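PDB 6IDN: ICChI, a glycosylated chitinase, which hydrolyses chitin as a glycoside hydrolase family 18 chitinase and also has lysozyme activity. Local coordinates for residues Q9-E13 and W256-Y260; Y153-A159 and F176-Q182. The contacts are given in a common frame with arbitrary orientation. Residue numbers count along the deposited sequence, not the author numbering.

In the fold
Both contacts belong to the TIM barrel, whose parallel strands close into a ring because strand 250-256 pairs with strand 2-7. Contact 2 lies in the barrel wall, its centre about 6 Å from the centre of the chain, where strands 153-156 and 178-182 run side by side. Contact 1, about 14 Å from the chain centre, joins the loops after the first and last barrel strands. Its closest ends are 243 residues apart, and both segments of contact 2 fall between them. The contact centres are 20 Å apart, the nearest atoms about 6 Å. Contact 1 thus lies at the C-terminal ends of the strands, where TIM barrels carry the active site, as probably here.

Contact 1: Q9-E13 and W256-Y260; sequences QDGGE and WSKYY
A cis peptide bond joins Trp-256 to Ser-257 where strand 250-256 ends, leading into a 3-10 turn at 258-260 (Tyr-260 N to Ser-257 O, 3.1 Å). Facing it, Asp-10 to Glu-13 form a type I beta turn, closed by Glu-13 N to Asp-10 O at 3.0 Å; Asp-10 OD1 accepts from Gly-12 N (3.1 Å), making an Asx turn. The backbones come closest at Glu-13 and Tyr-259, CA to CA 4.3 Å. Tyr-259 (chi1 t) has Asp-10 CG over one ring face, 3.3 Å from its CD1, and Glu-13 CB at the ring edge. Lys-258, its CB toward 9-13, runs t, p, t, p from chi1 to chi4, so that NZ donates to Glu-13 O at 2.8 Å. Glu-13, chi1 p, is buried, its OE2 hydrogen-bonded to His-49 and Gly-8 N and weakly to Asp-10 N (3.4 Å). Cis peptides after the last barrel strand recur in family 18 chitinases. Lysine-to-carbonyl hydrogen bonding and van der Waals packing of the Tyr-259 ring thus join the two loops.

Contact 2: Y153-A159 and F176-Q182; sequences YLAAAPA and FDYVWVQ
Phe-176 leads into the parallel pairing of strands 153-156 and 178-182, a beta-alpha-beta unit of the barrel (axes 4.6 Å apart at closest, 16° between directions). Its ring (chi1 m) takes Leu-154 CB over one face (CH-pi, 4.2 Å to the centroid). Asp-177 turns OD2 to Leu-154 N (2.9 Å), while its N bonds weakly to Leu-154 O (2.8 Å). Tyr-178 N also donates to Leu-154 O (3.1 Å), and Tyr-178 O accepts from Ala-156 N (3.0 Å); Tyr-178 pairs with Ala-155 (CA-CA 4.4 Å), Val-179 with Ala-156 (CA-CA 4.7 Å). Trp-180 N bonds Ala-156 O (2.9 Å); its indole, chi1 25°, brings CZ2 to 3.3 Å from Ala-155 CB and CD1 to 3.2 Å from Ala-157 CB. Gln-182 N hydrogen-bonds Pro-158 O (2.8 Å), beside a single bridge to Ala-159 (CA-CA 4.6 Å). Trp-180 NE1 and Gln-182 NE2 bond weakly to Asp-123 and Asp-125 of the family 18 DxxDxDxE signature, consistent with the catalytic site's edge. Ala-155 and Ala-157 thus pack tightly on the indole; backbone bonds fix the register.

Contact 1: Q9-E13 and W256-Y260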
loop_
_atom_site.group_PDB
_atom_site.type_symbol
_atom_site.label_atom_id
_atom_site.label_comp_id
_atom_site.label_asym_id
_atom_site.label_seq_id
_atom_site.Cartn_x
_atom_site.Cartn_y
_atom_site.Cartn_z
ATOM N N GLN A 9 5.695 10.583 -1.334
ATOM C CA GLN A 9 6.567 10.673 -2.495
ATOM C C GLN A 9 6.479 12.012 -3.223
ATOM O O GLN A 9 6.989 12.129 -4.345
ATOM C CB GLN A 9 6.278 9.513 -3.449
ATOM C CG GLN A 9 6.806 8.169 -2.946
ATOM C CD GLN A 9 8.296 8.213 -2.710
ATOM O OE1 GLN A 9 9.076 8.370 -3.655
ATOM N NE2 GLN A 9 8.711 8.114 -1.439
ATOM N N ASP A 10 5.889 13.034 -2.604
ATOM C CA ASP A 10 6.011 14.398 -3.112
ATOM C C ASP A 10 5.851 15.370 -1.952
ATOM O O ASP A 10 4.783 15.435 -1.334
ATOM C CB ASP A 10 4.982 14.680 -4.214
ATOM C CG ASP A 10 5.338 15.907 -5.031
ATOM O OD1 ASP A 10 5.495 16.996 -4.435
ATOM O OD2 ASP A 10 5.462 15.785 -6.271
ATOM N N GLY A 11 6.915 16.121 -1.652
ATOM C CA GLY A 11 6.926 17.004 -0.493
ATOM C C GLY A 11 5.862 18.083 -0.512
ATOM O O GLY A 11 5.537 18.640 0.542
ATOM N N GLY A 12 5.306 18.390 -1.681
ATOM C CA GLY A 12 4.235 19.358 -1.793
ATOM C C GLY A 12 2.828 18.811 -1.688
ATOM O O GLY A 12 1.868 19.571 -1.857
ATOM N N GLU A 13 2.661 17.518 -1.406
ATOM C CA GLU A 13 1.324 16.941 -1.343
ATOM C C GLU A 13 0.604 17.240 -0.038
ATOM O O GLU A 13 -0.527 16.779 0.146
ATOM C CB GLU A 13 1.385 15.428 -1.561
ATOM C CG GLU A 13 1.938 14.646 -0.377
ATOM C CD GLU A 13 2.512 13.322 -0.809
ATOM O OE1 GLU A 13 1.949 12.720 -1.748
ATOM O OE2 GLU A 13 3.524 12.877 -0.219
ATOM N N TRP A 256 -3.349 6.076 -6.137
ATOM C CA TRP A 256 -2.009 6.617 -6.324
ATOM C C TRP A 256 -2.173 8.000 -6.948
ATOM O O TRP A 256 -2.598 8.100 -8.099
ATOM C CB TRP A 256 -1.212 5.697 -7.248
ATOM C CG TRP A 256 0.127 6.241 -7.567
ATOM C CD1 TRP A 256 0.511 6.864 -8.727
ATOM C CD2 TRP A 256 1.270 6.245 -6.709
ATOM N NE1 TRP A 256 1.831 7.251 -8.638
ATOM C CE2 TRP A 256 2.319 6.882 -7.411
ATOM C CE3 TRP A 256 1.518 5.757 -5.420
ATOM C CZ2 TRP A 256 3.592 7.043 -6.866
ATOM C CZ3 TRP A 256 2.783 5.936 -4.876
ATOM C CH2 TRP A 256 3.802 6.563 -5.601
ATOM N N SER A 257 -1.863 9.088 -6.222
ATOM C CA SER A 257 -1.354 9.188 -4.851
ATOM C C SER A 257 -1.905 10.503 -4.276
ATOM O O SER A 257 -2.625 11.219 -4.965
ATOM C CB SER A 257 0.170 9.195 -4.835
ATOM O OG SER A 257 0.650 10.433 -5.364
ATOM N N LYS A 258 -1.551 10.842 -3.034
ATOM C CA LYS A 258 -2.072 12.071 -2.436
ATOM C C LYS A 258 -1.733 13.294 -3.287
ATOM O O LYS A 258 -2.558 14.206 -3.433
ATOM C CB LYS A 258 -1.528 12.237 -1.015
ATOM C CG LYS A 258 -1.882 13.577 -0.341
ATOM C CD LYS A 258 -3.396 13.786 -0.244
ATOM C CE LYS A 258 -3.733 15.041 0.581
ATOM N NZ LYS A 258 -3.263 16.296 -0.063
ATOM N N TYR A 259 -0.533 13.314 -3.874
ATOM C CA TYR A 259 -0.095 14.483 -4.630
ATOM C C TYR A 259 -1.026 14.790 -5.795
ATOM O O TYR A 259 -1.188 15.961 -6.160
ATOM C CB TYR A 259 1.330 14.282 -5.146
ATOM C CG TYR A 259 1.837 15.453 -5.963
ATOM C CD1 TYR A 259 2.167 16.653 -5.349
ATOM C CD2 TYR A 259 1.979 15.359 -7.342
ATOM C CE1 TYR A 259 2.627 17.731 -6.086
ATOM C CE2 TYR A 259 2.437 16.437 -8.090
ATOM C CZ TYR A 259 2.760 17.614 -7.455
ATOM O OH TYR A 259 3.219 18.687 -8.191
ATOM N N TYR A 260 -1.647 13.765 -6.378
ATOM C CA TYR A 260 -2.489 13.913 -7.559
ATOM C C TYR A 260 -3.974 13.948 -7.239
ATOM O O TYR A 260 -4.786 14.097 -8.158
ATOM C CB TYR A 260 -2.206 12.778 -8.554
ATOM C CG TYR A 260 -0.772 12.789 -9.040
ATOM C CD1 TYR A 260 -0.343 13.731 -9.963
ATOM C CD2 TYR A 260 0.158 11.883 -8.545
ATOM C CE1 TYR A 260 0.972 13.756 -10.395
ATOM C CE2 TYR A 260 1.484 11.907 -8.972
ATOM C CZ TYR A 260 1.877 12.839 -9.900
ATOM O OH TYR A 260 3.188 12.879 -10.334
HETATM O O HOH W 1 5.080 13.111 -8.169
#

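Contact 2: Y153-A159 and F176-Q182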
loop_
_atom_site.group_PDB
_atom_site.type_symbol
_atom_site.label_atom_id
_atom_site.label_comp_id
_atom_site.label_asym_id
_atom_site.label_seq_id
_atom_site.Cartn_x
_atom_site.Cartn_y
_atom_site.Cartn_z
ATOM N N TYR A 153 -1.316 -5.505 10.250
ATOM C CA TYR A 153 -2.000 -5.721 8.979
ATOM C C TYR A 153 -0.998 -5.919 7.855
ATOM O O TYR A 153 0.065 -5.298 7.829
ATOM C CB TYR A 153 -2.911 -4.544 8.651
ATOM C CG TYR A 153 -4.014 -4.414 9.654
ATOM C CD1 TYR A 153 -5.159 -5.194 9.574
ATOM C CD2 TYR A 153 -3.879 -3.549 10.715
ATOM C CE1 TYR A 153 -6.156 -5.087 10.519
ATOM C CE2 TYR A 153 -4.855 -3.434 11.666
ATOM C CZ TYR A 153 -5.995 -4.201 11.562
ATOM O OH TYR A 153 -6.968 -4.075 12.523
ATOM N N LEU A 154 -1.335 -6.803 6.921
ATOM C CA LEU A 154 -0.498 -7.054 5.759
ATOM C C LEU A 154 -1.280 -6.654 4.521
ATOM O O LEU A 154 -2.423 -7.080 4.343
ATOM C CB LEU A 154 -0.088 -8.523 5.696
ATOM C CG LEU A 154 0.712 -9.032 6.891
ATOM C CD1 LEU A 154 0.934 -10.548 6.823
ATOM C CD2 LEU A 154 2.039 -8.302 6.958
ATOM N N ALA A 155 -0.675 -5.824 3.678
ATOM C CA ALA A 155 -1.314 -5.364 2.458
ATOM C C ALA A 155 -0.364 -5.609 1.297
ATOM O O ALA A 155 0.856 -5.575 1.467
ATOM C CB ALA A 155 -1.695 -3.867 2.549
ATOM N N ALA A 156 -0.932 -5.869 0.115
ATOM C CA ALA A 156 -0.138 -6.085 -1.096
ATOM C C ALA A 156 -0.672 -5.237 -2.236
ATOM O O ALA A 156 -1.884 -5.043 -2.357
ATOM C CB ALA A 156 -0.151 -7.562 -1.536
ATOM N N ALA A 157 0.236 -4.812 -3.127
ATOM C CA ALA A 157 -0.098 -3.926 -4.243
ATOM C C ALA A 157 0.375 -4.514 -5.571
ATOM O O ALA A 157 1.250 -3.949 -6.243
ATOM C CB ALA A 157 0.508 -2.532 -4.023
ATOM N N PRO A 158 -0.202 -5.634 -5.992
ATOM C CA PRO A 158 0.175 -6.202 -7.292
ATOM C C PRO A 158 -0.373 -5.367 -8.439
ATOM O O PRO A 158 -1.335 -4.621 -8.300
ATOM C CB PRO A 158 -0.478 -7.586 -7.274
ATOM C CG PRO A 158 -1.762 -7.359 -6.474
ATOM C CD PRO A 158 -1.339 -6.355 -5.383
ATOM N N ALA A 159 0.236 -5.547 -9.611
ATOM C CA ALA A 159 -0.342 -4.999 -10.829
ATOM C C ALA A 159 -1.453 -5.923 -11.322
ATOM O O ALA A 159 -1.605 -7.055 -10.858
ATOM C CB ALA A 159 0.740 -4.809 -11.891
ATOM N N PHE A 176 -2.859 -12.065 3.632
ATOM C CA PHE A 176 -2.960 -10.618 3.449
ATOM C C PHE A 176 -4.348 -10.103 3.808
ATOM O O PHE A 176 -5.368 -10.647 3.370
ATOM C CB PHE A 176 -2.555 -10.227 2.025
ATOM C CG PHE A 176 -1.079 -10.114 1.878
ATOM C CD1 PHE A 176 -0.310 -11.255 1.777
ATOM C CD2 PHE A 176 -0.443 -8.894 1.988
ATOM C CE1 PHE A 176 1.077 -11.180 1.706
ATOM C CE2 PHE A 176 0.941 -8.802 1.916
ATOM C CZ PHE A 176 1.706 -9.951 1.774
ATOM N N ASP A 177 -4.370 -9.065 4.644
ATOM C CA ASP A 177 -5.610 -8.408 5.043
ATOM C C ASP A 177 -6.169 -7.551 3.926
ATOM O O ASP A 177 -7.385 -7.442 3.782
ATOM C CB ASP A 177 -5.349 -7.555 6.279
ATOM C CG ASP A 177 -4.822 -8.380 7.414
ATOM O OD1 ASP A 177 -5.654 -9.053 8.066
ATOM O OD2 ASP A 177 -3.589 -8.424 7.638
ATOM N N TYR A 178 -5.295 -6.952 3.126
ATOM C CA TYR A 178 -5.683 -6.046 2.057
ATOM C C TYR A 178 -4.881 -6.390 0.823
ATOM O O TYR A 178 -3.683 -6.646 0.918
ATOM C CB TYR A 178 -5.401 -4.562 2.426
ATOM C CG TYR A 178 -6.098 -4.076 3.679
ATOM C CD1 TYR A 178 -5.478 -4.206 4.913
ATOM C CD2 TYR A 178 -7.355 -3.512 3.624
ATOM C CE1 TYR A 178 -6.091 -3.806 6.047
ATOM C CE2 TYR A 178 -7.982 -3.084 4.786
ATOM C CZ TYR A 178 -7.334 -3.251 5.992
ATOM O OH TYR A 178 -7.903 -2.841 7.174
ATOM N N VAL A 179 -5.526 -6.368 -0.334
ATOM C CA VAL A 179 -4.801 -6.446 -1.613
ATOM C C VAL A 179 -5.444 -5.378 -2.493
ATOM O O VAL A 179 -6.648 -5.435 -2.755
ATOM C CB VAL A 179 -4.875 -7.827 -2.290
ATOM C CG1 VAL A 179 -4.225 -7.734 -3.676
ATOM C CG2 VAL A 179 -4.150 -8.870 -1.424
ATOM N N TRP A 180 -4.671 -4.364 -2.901
ATOM C CA TRP A 180 -5.146 -3.349 -3.842
ATOM C C TRP A 180 -4.492 -3.623 -5.177
ATOM O O TRP A 180 -3.282 -3.458 -5.324
ATOM C CB TRP A 180 -4.852 -1.925 -3.359
ATOM C CG TRP A 180 -3.703 -1.772 -2.407
ATOM C CD1 TRP A 180 -2.373 -1.803 -2.709
ATOM C CD2 TRP A 180 -3.794 -1.497 -1.015
ATOM N NE1 TRP A 180 -1.622 -1.588 -1.580
ATOM C CE2 TRP A 180 -2.470 -1.372 -0.533
ATOM C CE3 TRP A 180 -4.864 -1.313 -0.128
ATOM C CZ2 TRP A 180 -2.187 -1.128 0.786
ATOM C CZ3 TRP A 180 -4.565 -1.049 1.226
ATOM C CH2 TRP A 180 -3.234 -0.966 1.645
ATOM N N VAL A 181 -5.290 -4.045 -6.146
ATOM C CA VAL A 181 -4.794 -4.418 -7.466
ATOM C C VAL A 181 -4.676 -3.163 -8.315
ATOM O O VAL A 181 -5.645 -2.408 -8.461
ATOM C CB VAL A 181 -5.717 -5.449 -8.126
ATOM C CG1 VAL A 181 -5.122 -5.880 -9.450
ATOM C CG2 VAL A 181 -5.931 -6.646 -7.200
ATOM N N GLN A 182 -3.486 -2.924 -8.861
ATOM C CA GLN A 182 -3.218 -1.688 -9.593
ATOM C C GLN A 182 -3.708 -1.829 -11.025
ATOM O O GLN A 182 -3.048 -2.439 -11.861
ATOM C CB GLN A 182 -1.730 -1.338 -9.555
ATOM C CG GLN A 182 -1.171 -0.978 -8.167
ATOM C CD GLN A 182 0.355 -1.030 -8.107
ATOM O OE1 GLN A 182 0.988 -1.657 -8.937
ATOM N NE2 GLN A 182 0.935 -0.389 -7.107
#